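Hypothetical protein TM1010 (Thermotoga maritima, PDB 2F4P) is of unknown function but belongs to the cupin clan, whose members share a small antiparallel beta-barrel around a central pocket. Local coordinates at residues A[53-58]-A[105-110]; A[60-65]-A[132-137]; A[70-75]-A[95-100]; A[79-84]-A[101-106]. One frame throughout, in Å; residues are numbered along the deposited sequence. Where two conformers were deposited one is given.

Contact 1 of 4, residues A[53-58]-A[105-110]; sequences VVFEPG and HWHGAA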
# COMPACT_ATOMS: atom_id res chain seq x y z
N VAL A 53 2.52 -7.29 -6.78
CA VAL A 53 2.93 -7.78 -8.11
C VAL A 53 4.41 -8.19 -8.10
O VAL A 53 5.26 -7.44 -7.59
CB VAL A 53 2.77 -6.70 -9.21
CG1 VAL A 53 2.85 -7.33 -10.64
CG2 VAL A 53 1.49 -5.91 -9.02
N VAL A 54 4.72 -9.34 -8.68
CA VAL A 54 6.11 -9.71 -8.99
C VAL A 54 6.29 -9.78 -10.49
O VAL A 54 5.53 -10.49 -11.17
CB VAL A 54 6.49 -11.10 -8.43
CG1 VAL A 54 7.98 -11.39 -8.70
CG2 VAL A 54 6.16 -11.19 -6.95
N PHE A 55 7.25 -9.02 -11.01
CA PHE A 55 7.68 -9.09 -12.41
C PHE A 55 9.02 -9.83 -12.41
O PHE A 55 9.98 -9.38 -11.78
CB PHE A 55 7.96 -7.72 -12.99
CG PHE A 55 6.75 -6.83 -13.11
CD1 PHE A 55 6.33 -6.07 -12.05
CD2 PHE A 55 6.07 -6.74 -14.30
CE1 PHE A 55 5.20 -5.25 -12.16
CE2 PHE A 55 4.97 -5.95 -14.42
CZ PHE A 55 4.54 -5.18 -13.34
N GLU A 56 9.11 -10.93 -13.14
CA GLU A 56 10.42 -11.57 -13.35
C GLU A 56 11.25 -10.71 -14.29
O GLU A 56 10.71 -9.88 -14.99
CB GLU A 56 10.23 -12.96 -13.94
CG GLU A 56 9.48 -13.92 -13.01
CD GLU A 56 10.09 -14.07 -11.65
OE1 GLU A 56 11.34 -14.00 -11.53
OE2 GLU A 56 9.32 -14.29 -10.69
N PRO A 57 12.58 -10.91 -14.31
CA PRO A 57 13.40 -10.06 -15.17
C PRO A 57 12.88 -9.99 -16.60
O PRO A 57 12.50 -11.00 -17.18
CB PRO A 57 14.78 -10.72 -15.09
CG PRO A 57 14.82 -11.41 -13.82
CD PRO A 57 13.40 -11.88 -13.55
N GLY A 58 12.80 -8.77 -17.13
CA GLY A 58 12.37 -8.55 -18.49
C GLY A 58 10.85 -8.37 -18.62
O GLY A 58 10.37 -7.98 -19.68
N HIS A 105 1.56 4.99 -19.34
CA HIS A 105 2.86 4.58 -18.77
C HIS A 105 2.98 3.05 -18.82
O HIS A 105 2.02 2.33 -19.14
CB HIS A 105 2.94 5.03 -17.32
CG HIS A 105 1.99 4.29 -16.45
ND1 HIS A 105 0.65 4.62 -16.39
CD2 HIS A 105 2.13 3.16 -15.72
CE1 HIS A 105 0.02 3.76 -15.61
NE2 HIS A 105 0.90 2.86 -15.20
N TRP A 106 4.17 2.56 -18.57
CA TRP A 106 4.35 1.14 -18.24
C TRP A 106 5.28 1.05 -17.07
O TRP A 106 6.01 2.01 -16.77
CB TRP A 106 4.90 0.35 -19.43
CG TRP A 106 6.28 0.76 -19.88
CD1 TRP A 106 6.57 1.73 -20.77
CD2 TRP A 106 7.54 0.21 -19.45
NE1 TRP A 106 7.93 1.81 -20.95
CE2 TRP A 106 8.55 0.90 -20.15
CE3 TRP A 106 7.91 -0.83 -18.58
CZ2 TRP A 106 9.92 0.61 -20.00
CZ3 TRP A 106 9.27 -1.12 -18.42
CH2 TRP A 106 10.26 -0.41 -19.13
N HIS A 107 5.24 -0.09 -16.38
CA HIS A 107 6.27 -0.39 -15.40
C HIS A 107 6.64 -1.86 -15.47
O HIS A 107 5.90 -2.68 -16.00
CB HIS A 107 5.84 -0.00 -13.96
CG HIS A 107 4.45 -0.44 -13.57
ND1 HIS A 107 4.23 -1.49 -12.70
CD2 HIS A 107 3.24 0.04 -13.90
CE1 HIS A 107 2.93 -1.65 -12.53
NE2 HIS A 107 2.30 -0.75 -13.27
N GLY A 108 7.79 -2.19 -14.90
CA GLY A 108 8.20 -3.58 -14.93
C GLY A 108 9.59 -3.78 -14.41
O GLY A 108 10.22 -2.88 -13.90
N ALA A 109 10.08 -5.01 -14.59
CA ALA A 109 11.35 -5.37 -14.01
C ALA A 109 12.48 -4.89 -14.87
O ALA A 109 12.32 -4.59 -16.06
CB ALA A 109 11.43 -6.86 -13.84
N ALA A 110 13.66 -4.86 -14.27
CA ALA A 110 14.91 -4.74 -15.00
C ALA A 110 15.17 -6.00 -15.85
O ALA A 110 14.58 -7.05 -15.62
CB ALA A 110 16.06 -4.52 -14.00
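Phe55 meets three consecutive residues of the segment 105-110, and most of this contact is packing around its ring. The CA of Gly108 sits over the centre of one face, 3.9 Å from the ring centroid and 12° off the normal, a CH-pi contact. Glycine suits the place because its backbone can settle directly on the ring. Farther out on the Phe55 ring, CZ comes 3.8 Å from ND1 of His107. The two rings meet obliquely, their planes 75° apart.

Ala109 supplies the aliphatic part. Its methyl CB lies 3.7 Å from CB of Phe55 and also touches two backbone carbonyls, approaching O of Glu56 to 3.3 Å. Such a small side chain fits a place bounded so closely by main chain.

The polar part is confined to the turn after strand 53-55. The N of Gly58 donates to O of Ala110 over 2.9 Å, from above the carbonyl plane, and CA of Pro57 makes a CA-H...O contact with the same oxygen at 3.3 Å. Gly58 has a positive phi, at which a side chain would collide with the carbonyl O of Pro57, so glycine fits here too. Glu56 turns from the contact and forms a salt bridge with Arg20.

Strands 53-55 and 105-109 come from the two facing sheets of the cupin barrel, and their directions differ by 68°. One main-chain hydrogen bond joins these segments, so their association rests chiefly on apolar and CH-pi packing, while NE2 of His107 stays turned to an unidentified ligand in the barrel.

Contact 2 of 4, residues A[60-65]-A[132-137]; sequences RTHWHS and LGSVTE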
# COMPACT_ATOMS: atom_id res chain seq x y z
N ARG A 60 7.02 -6.90 -17.95
CA ARG A 60 6.47 -5.56 -17.78
C ARG A 60 5.05 -5.47 -18.27
O ARG A 60 4.59 -6.26 -19.09
CB ARG A 60 7.31 -4.53 -18.52
CG ARG A 60 7.20 -4.54 -20.05
CD ARG A 60 8.34 -5.22 -20.67
NE ARG A 60 8.35 -5.19 -22.14
CZ ARG A 60 9.26 -5.82 -22.88
NH1 ARG A 60 10.22 -6.53 -22.30
NH2 ARG A 60 9.22 -5.76 -24.20
N THR A 61 4.37 -4.43 -17.82
CA THR A 61 3.05 -4.17 -18.28
C THR A 61 3.11 -3.71 -19.73
O THR A 61 4.15 -3.21 -20.22
CB THR A 61 2.35 -3.04 -17.43
OG1 THR A 61 2.99 -1.78 -17.70
CG2 THR A 61 2.45 -3.31 -15.96
N HIS A 62 1.98 -3.85 -20.41
CA HIS A 62 1.74 -3.06 -21.62
C HIS A 62 1.64 -1.58 -21.25
O HIS A 62 1.49 -1.21 -20.06
CB HIS A 62 0.44 -3.52 -22.27
CG HIS A 62 0.52 -4.90 -22.83
ND1 HIS A 62 -0.52 -5.48 -23.53
CD2 HIS A 62 1.51 -5.82 -22.80
CE1 HIS A 62 -0.16 -6.69 -23.91
NE2 HIS A 62 1.06 -6.93 -23.48
N TRP A 63 1.66 -0.71 -22.25
CA TRP A 63 1.26 0.69 -22.03
C TRP A 63 -0.21 0.74 -21.58
O TRP A 63 -1.07 0.04 -22.15
CB TRP A 63 1.41 1.51 -23.30
CG TRP A 63 2.80 1.70 -23.81
CD1 TRP A 63 3.41 0.99 -24.80
CD2 TRP A 63 3.76 2.68 -23.37
NE1 TRP A 63 4.67 1.47 -25.01
CE2 TRP A 63 4.92 2.49 -24.14
CE3 TRP A 63 3.76 3.67 -22.38
CZ2 TRP A 63 6.06 3.29 -23.98
CZ3 TRP A 63 4.91 4.47 -22.23
CH2 TRP A 63 6.02 4.29 -23.03
N HIS A 64 -0.50 1.59 -20.59
CA HIS A 64 -1.84 1.75 -20.13
C HIS A 64 -1.97 3.02 -19.28
O HIS A 64 -0.98 3.65 -18.92
CB HIS A 64 -2.27 0.51 -19.34
CG HIS A 64 -1.51 0.28 -18.07
ND1 HIS A 64 -0.15 0.02 -18.03
CD2 HIS A 64 -1.94 0.22 -16.79
CE1 HIS A 64 0.22 -0.16 -16.77
NE2 HIS A 64 -0.84 -0.05 -16.00
N SER A 65 -3.20 3.35 -18.93
CA SER A 65 -3.50 4.44 -18.01
C SER A 65 -4.69 4.06 -17.12
O SER A 65 -5.52 3.18 -17.47
CB SER A 65 -3.80 5.73 -18.80
OG SER A 65 -5.06 5.64 -19.48
N LEU A 132 -3.41 -0.34 -23.66
CA LEU A 132 -2.96 0.02 -25.00
C LEU A 132 -1.97 -1.06 -25.51
O LEU A 132 -2.10 -2.23 -25.16
CB LEU A 132 -2.39 1.44 -24.98
CG LEU A 132 -3.34 2.44 -24.29
CD1 LEU A 132 -2.69 3.78 -24.02
CD2 LEU A 132 -4.62 2.64 -25.09
N GLY A 133 -0.98 -0.67 -26.31
CA GLY A 133 -0.05 -1.63 -26.89
C GLY A 133 1.03 -2.15 -25.97
O GLY A 133 1.30 -1.59 -24.92
N SER A 134 1.65 -3.25 -26.39
CA SER A 134 2.84 -3.76 -25.73
C SER A 134 3.96 -2.76 -25.77
O SER A 134 4.02 -1.91 -26.67
CB SER A 134 3.32 -5.02 -26.48
OG SER A 134 2.43 -6.05 -26.22
N VAL A 135 4.87 -2.87 -24.80
CA VAL A 135 6.10 -2.15 -24.83
C VAL A 135 7.02 -3.02 -25.68
O VAL A 135 7.30 -4.19 -25.36
CB VAL A 135 6.67 -1.90 -23.43
CG1 VAL A 135 8.00 -1.14 -23.50
CG2 VAL A 135 5.65 -1.11 -22.54
N THR A 136 7.47 -2.47 -26.80
CA THR A 136 8.21 -3.25 -27.76
C THR A 136 9.60 -3.58 -27.23
O THR A 136 10.09 -2.95 -26.31
CB THR A 136 8.33 -2.51 -29.09
OG1 THR A 136 9.02 -1.27 -28.91
CG2 THR A 136 6.95 -2.24 -29.66
N GLU A 137 10.27 -4.55 -27.84
CA GLU A 137 11.62 -4.87 -27.40
C GLU A 137 12.56 -3.68 -27.57
O GLU A 137 13.44 -3.46 -26.74
CB GLU A 137 12.16 -6.12 -28.09
CG GLU A 137 11.46 -7.43 -27.67
CD GLU A 137 11.52 -7.74 -26.15
OE1 GLU A 137 12.15 -7.01 -25.35
OE2 GLU A 137 10.90 -8.76 -25.76
O HOH W 1 12.93 -8.65 -22.67
O HOH W 2 4.84 -4.59 -22.62
O HOH W 3 -2.82 -4.15 -23.81
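Arg60 reaches from a strand of the cupin barrel to the loop leading into helix 137-144. Its NH2 donates to O of Val135 over 2.7 Å with a nearly straight N-H...O angle of 174°, the oxygen lying in the guanidinium plane. The same group also forms a salt bridge with Glu137, its hydrogen bond weak at 3.4 Å between NH2 and OE1; the carboxylate plane stands 88° from the guanidinium. A long, multiply donating side chain suits this task, and NH1 goes to O of Gly58.

Two main-chain bonds join the neighbouring part: N of Trp63 to O of Gly133, and N of Leu132 to O of Trp63, both 2.8 Å. A water links O of Thr61 to N of Val135.

Packing follows outside these bonds. The CA of Ser134 lies over the His62 ring, 4.0 Å from its centroid. Trp63 turns its broad indole toward Val135, while its NE1 bonds to Glu139 of the helix; Thr136 is the N-cap residue of that helix, OG1 bonding to N of Glu139. A branched valine suits the indole face: with CG2 anti to its carbonyl carbon, that methyl stands 3.8 Å from the centroid of the five-membered ring of Trp63.

Contact 3 of 4, residues A[70-75]-A[95-100]; sequences QILIVT and DVVEIP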
# COMPACT_ATOMS: atom_id res chain seq x y z
N GLN A 70 -2.72 6.00 -9.99
CA GLN A 70 -2.13 4.80 -9.39
C GLN A 70 -0.91 5.21 -8.57
O GLN A 70 -0.24 6.19 -8.90
CB GLN A 70 -1.77 3.81 -10.53
CG GLN A 70 -1.11 2.49 -10.11
CD GLN A 70 -0.89 1.51 -11.31
OE1 GLN A 70 -0.45 1.92 -12.43
NE2 GLN A 70 -1.21 0.25 -11.10
N ILE A 71 -0.65 4.47 -7.48
CA ILE A 71 0.51 4.65 -6.64
C ILE A 71 1.26 3.31 -6.59
O ILE A 71 0.65 2.27 -6.33
CB ILE A 71 0.11 5.08 -5.21
CG1 ILE A 71 -0.52 6.48 -5.21
CG2 ILE A 71 1.33 5.04 -4.24
CD1 ILE A 71 -1.38 6.74 -4.00
N LEU A 72 2.56 3.32 -6.86
CA LEU A 72 3.40 2.13 -6.73
C LEU A 72 4.34 2.30 -5.54
O LEU A 72 4.88 3.39 -5.32
CB LEU A 72 4.26 1.89 -7.96
CG LEU A 72 3.61 2.00 -9.33
CD1 LEU A 72 4.62 1.63 -10.40
CD2 LEU A 72 2.39 1.11 -9.42
N ILE A 73 4.51 1.21 -4.79
CA ILE A 73 5.41 1.18 -3.65
C ILE A 73 6.30 -0.04 -3.84
O ILE A 73 5.82 -1.16 -3.75
CB ILE A 73 4.65 1.06 -2.33
CG1 ILE A 73 3.64 2.21 -2.17
CG2 ILE A 73 5.62 1.03 -1.18
CD1 ILE A 73 2.70 2.04 -0.99
N VAL A 74 7.57 0.20 -4.13
CA VAL A 74 8.51 -0.86 -4.47
C VAL A 74 9.05 -1.49 -3.21
O VAL A 74 9.58 -0.80 -2.33
CB VAL A 74 9.67 -0.32 -5.33
CG1 VAL A 74 10.61 -1.45 -5.74
CG2 VAL A 74 9.10 0.43 -6.54
N THR A 75 8.91 -2.81 -3.11
CA THR A 75 9.32 -3.53 -1.91
C THR A 75 10.58 -4.36 -2.09
O THR A 75 11.23 -4.69 -1.11
CB THR A 75 8.20 -4.45 -1.39
OG1 THR A 75 7.84 -5.42 -2.38
CG2 THR A 75 6.98 -3.66 -1.05
N ASP A 95 11.02 3.02 -3.14
CA ASP A 95 10.58 4.08 -4.04
C ASP A 95 9.06 4.10 -4.09
O ASP A 95 8.39 3.06 -3.99
CB ASP A 95 11.14 3.87 -5.45
CG ASP A 95 12.63 4.22 -5.55
OD1 ASP A 95 13.20 4.76 -4.56
OD2 ASP A 95 13.25 3.93 -6.59
N VAL A 96 8.54 5.31 -4.21
CA VAL A 96 7.13 5.51 -4.34
C VAL A 96 6.90 6.28 -5.64
O VAL A 96 7.47 7.35 -5.82
CB VAL A 96 6.58 6.32 -3.16
CG1 VAL A 96 5.10 6.66 -3.41
CG2 VAL A 96 6.78 5.52 -1.86
N VAL A 97 6.05 5.74 -6.50
CA VAL A 97 5.70 6.35 -7.77
C VAL A 97 4.25 6.83 -7.77
O VAL A 97 3.34 6.02 -7.59
CB VAL A 97 5.88 5.36 -8.94
CG1 VAL A 97 5.68 6.09 -10.26
CG2 VAL A 97 7.23 4.69 -8.86
N GLU A 98 4.07 8.13 -7.93
CA GLU A 98 2.74 8.72 -8.09
C GLU A 98 2.41 8.84 -9.57
O GLU A 98 3.06 9.62 -10.29
CB GLU A 98 2.70 10.09 -7.44
CG GLU A 98 2.82 10.04 -5.94
CD GLU A 98 2.70 11.42 -5.31
OE1 GLU A 98 2.37 12.41 -6.01
OE2 GLU A 98 2.96 11.49 -4.11
N ILE A 99 1.44 8.07 -10.03
CA ILE A 99 1.07 8.05 -11.45
C ILE A 99 -0.25 8.80 -11.62
O ILE A 99 -1.31 8.29 -11.23
CB ILE A 99 0.94 6.61 -11.97
CG1 ILE A 99 2.20 5.79 -11.61
CG2 ILE A 99 0.66 6.60 -13.50
CD1 ILE A 99 2.10 4.34 -11.93
N PRO A 100 -0.19 10.01 -12.18
CA PRO A 100 -1.42 10.77 -12.21
C PRO A 100 -2.51 10.21 -13.11
O PRO A 100 -2.24 9.41 -14.02
CB PRO A 100 -0.97 12.18 -12.67
CG PRO A 100 0.50 12.17 -12.57
CD PRO A 100 0.92 10.77 -12.80
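Leu72 and Val97 lie side by side in the close-packed half of this antiparallel pairing, with Ile99 and Gln70 on the same face. CB of Leu72 is 4.0 Å from CB of Val97, and its CG is 3.8 Å from CD1 of Ile99. That methyl also lies 3.6 Å from OE1 of Gln70. CG of Gln70 is anti to the backbone N (chi1 179°) and the chain runs on extended; NE2 bonds to OH of Tyr51 and to an unidentified ligand, OE1 weakly to NE2 of His105. Branched aliphatic residues suit a buried sheet face, and a glutamine suits its edge because its amide both donates and accepts.

Main-chain bonds tie the strands at the hydrogen-bonded pairs Gln70 with Ile99 and Leu72 with Val97, and N of Val74 adds another to O of Asp95 at 3.0 Å.

The other face, with Ile71, Ile73, Val96 and Glu98, is looser within the pair. CG2 of Ile71 and CG1 of Val96 are 4.2 Å apart, and the exposed Glu98 covers little of the facing strand. Val39 of the second subunit packs here on Ile71 and Val96, and its Phe18 on Ile73.

Strand 96-99 is outermost in its sheet within the chain, and strand 70-75 continues the sheet by pairing with 115-121. Across the barrel, strand 78-83 sends Tyr81 against Val97 and Ile99, while His107 of strand 105-109 covers Leu72.

Contact 4 of 4, residues A[79-84]-A[101-106]; sequences GFYQER and PNVVHW. With EDO (1,2-ethanediol), chain F; EDO (1,2-ethanediol), chain G.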
# COMPACT_ATOMS: atom_id res chain seq x y z
N GLY A 79 13.46 -2.15 -10.98
CA GLY A 79 12.61 -2.01 -12.13
C GLY A 79 12.67 -0.66 -12.78
O GLY A 79 13.53 0.15 -12.50
N PHE A 80 11.70 -0.44 -13.65
CA PHE A 80 11.58 0.77 -14.44
C PHE A 80 10.14 1.21 -14.51
O PHE A 80 9.22 0.38 -14.55
CB PHE A 80 12.09 0.53 -15.86
CG PHE A 80 13.54 0.36 -15.92
CD1 PHE A 80 14.11 -0.89 -15.66
CD2 PHE A 80 14.37 1.41 -16.21
CE1 PHE A 80 15.49 -1.06 -15.70
CE2 PHE A 80 15.74 1.25 -16.25
CZ PHE A 80 16.30 0.01 -16.00
N TYR A 81 9.98 2.53 -14.52
CA TYR A 81 8.72 3.21 -14.76
C TYR A 81 8.94 4.23 -15.89
O TYR A 81 9.91 4.96 -15.88
CB TYR A 81 8.24 3.92 -13.50
CG TYR A 81 7.10 4.91 -13.69
CD1 TYR A 81 5.81 4.47 -13.95
CD2 TYR A 81 7.33 6.28 -13.64
CE1 TYR A 81 4.77 5.36 -14.11
CE2 TYR A 81 6.28 7.19 -13.82
CZ TYR A 81 5.00 6.72 -14.05
OH TYR A 81 3.95 7.60 -14.22
N GLN A 82 8.04 4.25 -16.86
CA GLN A 82 8.16 5.19 -17.96
C GLN A 82 6.81 5.71 -18.40
O GLN A 82 5.90 4.94 -18.68
CB GLN A 82 8.84 4.55 -19.15
CG GLN A 82 9.01 5.52 -20.35
CD GLN A 82 9.95 4.98 -21.41
OE1 GLN A 82 9.76 3.87 -21.92
NE2 GLN A 82 10.97 5.77 -21.76
N GLU A 83 6.72 7.04 -18.49
CA GLU A 83 5.59 7.73 -19.11
C GLU A 83 5.82 7.92 -20.60
O GLU A 83 6.94 8.10 -21.06
CB GLU A 83 5.37 9.08 -18.41
CG GLU A 83 4.98 8.89 -16.95
CD GLU A 83 4.89 10.15 -16.15
OE1 GLU A 83 5.04 11.23 -16.74
OE2 GLU A 83 4.60 10.04 -14.92
N ARG A 84 4.74 7.87 -21.36
CA ARG A 84 4.81 8.06 -22.81
C ARG A 84 5.61 9.31 -23.15
O ARG A 84 5.31 10.39 -22.66
CB ARG A 84 3.38 8.16 -23.36
CG ARG A 84 3.25 8.14 -24.83
CD ARG A 84 2.17 7.11 -25.24
NE ARG A 84 2.83 5.91 -25.66
CZ ARG A 84 2.27 4.75 -26.02
NH1 ARG A 84 0.96 4.53 -25.98
NH2 ARG A 84 3.08 3.79 -26.37
N PRO A 101 -3.75 10.62 -12.84
CA PRO A 101 -4.89 10.23 -13.66
C PRO A 101 -4.61 10.37 -15.16
O PRO A 101 -4.11 11.41 -15.58
CB PRO A 101 -5.98 11.18 -13.20
CG PRO A 101 -5.63 11.44 -11.77
CD PRO A 101 -4.15 11.56 -11.78
N ASN A 102 -4.89 9.30 -15.92
CA ASN A 102 -4.84 9.25 -17.37
C ASN A 102 -3.47 9.31 -18.00
O ASN A 102 -3.36 9.24 -19.23
CB ASN A 102 -5.73 10.33 -17.99
CG ASN A 102 -7.11 10.30 -17.44
OD1 ASN A 102 -7.81 9.28 -17.53
ND2 ASN A 102 -7.51 11.39 -16.81
N VAL A 103 -2.41 9.35 -17.18
CA VAL A 103 -1.06 9.36 -17.73
C VAL A 103 -0.74 7.96 -18.29
O VAL A 103 -0.89 6.95 -17.59
CB VAL A 103 -0.02 9.86 -16.70
CG1 VAL A 103 1.43 9.65 -17.19
CG2 VAL A 103 -0.25 11.33 -16.41
N VAL A 104 -0.32 7.91 -19.54
CA VAL A 104 -0.00 6.65 -20.20
C VAL A 104 1.41 6.22 -19.82
O VAL A 104 2.34 7.02 -19.90
CB VAL A 104 -0.24 6.72 -21.72
CG1 VAL A 104 0.24 5.39 -22.38
CG2 VAL A 104 -1.72 6.99 -22.00
N HIS A 105 1.56 4.99 -19.34
CA HIS A 105 2.86 4.58 -18.77
C HIS A 105 2.98 3.05 -18.82
O HIS A 105 2.02 2.33 -19.14
CB HIS A 105 2.94 5.03 -17.32
CG HIS A 105 1.99 4.29 -16.45
ND1 HIS A 105 0.65 4.62 -16.39
CD2 HIS A 105 2.13 3.16 -15.72
CE1 HIS A 105 0.02 3.76 -15.61
NE2 HIS A 105 0.90 2.86 -15.20
N TRP A 106 4.17 2.56 -18.57
CA TRP A 106 4.35 1.14 -18.24
C TRP A 106 5.28 1.05 -17.07
O TRP A 106 6.01 2.01 -16.77
CB TRP A 106 4.90 0.35 -19.43
CG TRP A 106 6.28 0.76 -19.88
CD1 TRP A 106 6.57 1.73 -20.77
CD2 TRP A 106 7.54 0.21 -19.45
NE1 TRP A 106 7.93 1.81 -20.95
CE2 TRP A 106 8.55 0.90 -20.15
CE3 TRP A 106 7.91 -0.83 -18.58
CZ2 TRP A 106 9.92 0.61 -20.00
CZ3 TRP A 106 9.27 -1.12 -18.42
CH2 TRP A 106 10.26 -0.41 -19.13
C1 EDO F . 8.84 9.90 -15.42
O1 EDO F . 9.14 9.70 -14.04
C2 EDO F . 9.09 8.55 -16.07
O2 EDO F . 8.89 8.59 -17.48
C1 EDO G . 14.29 5.53 -21.91
O1 EDO G . 14.60 6.45 -20.89
C2 EDO G . 13.84 6.18 -23.19
O2 EDO G . 13.10 5.19 -23.90
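Gln82 and Trp106 form an antiparallel hydrogen-bonded pair, Glu83 and His105 the non-hydrogen-bonded pair beside it, and N of Arg84 prolongs the ladder by bonding to O of Val104.

A side-chain bond reinforces the first pair: NE1 of Trp106 donates to OE1 of Gln82 over 2.9 Å, on a lone pair and in the amide plane. With CG anti to the backbone N (chi1 -179°), the Gln82 chain runs out extended. Its CB lies 3.4 Å from the same NE1 of Trp106, and amide and indole planes are turned 74° apart. Glutamine suits the place because it accepts from the indole while its NE2 donates to O of Lys86 and to a 1,2-ethanediol molecule. At the far end of the indole, CH2 touches CB of Phe80 at 3.9 Å.

On the opposite face, CE1 of Tyr81 lies 3.7 Å from CB of His105, the rings meeting obliquely with planes 42° apart. OH of Tyr81 donates to OE2 of Glu83 over 2.6 Å, meeting the carboxylate oxygen's anti lone pair. N of Glu83 donates to O2 of another 1,2-ethanediol over 2.9 Å. CG1 of Val103 packs 3.6 Å from CG of Glu83.

ND1 of His105 donates to O of Val103, the oxygen lying in the ring plane. This bond restrains the rotation of the imidazole and ties the turn before its strand to the sheet face shared with Tyr81.

In the fold
The four contacts describe the cupin barrel from several sides, their centres about 9 to 17 Å apart. Strand 105-109 is common to contacts 1 and 4 and pairs with strand 60-65 of contact 2 in the same sheet; contact 3 belongs to the facing sheet, whose strand 49-55 contact 1 brings against strand 105-109. Along the chain, contact 2 spans contacts 3 and 4, contact 1 spans contact 3 and ends on the same strand as contact 4, and contacts 1 and 2, like 3 and 4, cross. His64, Gln70, His105 and His107 gather between the sheets, and an unidentified ligand hydrogen-bonded to His64, Gln70 and His107 is consistent with a pocket there.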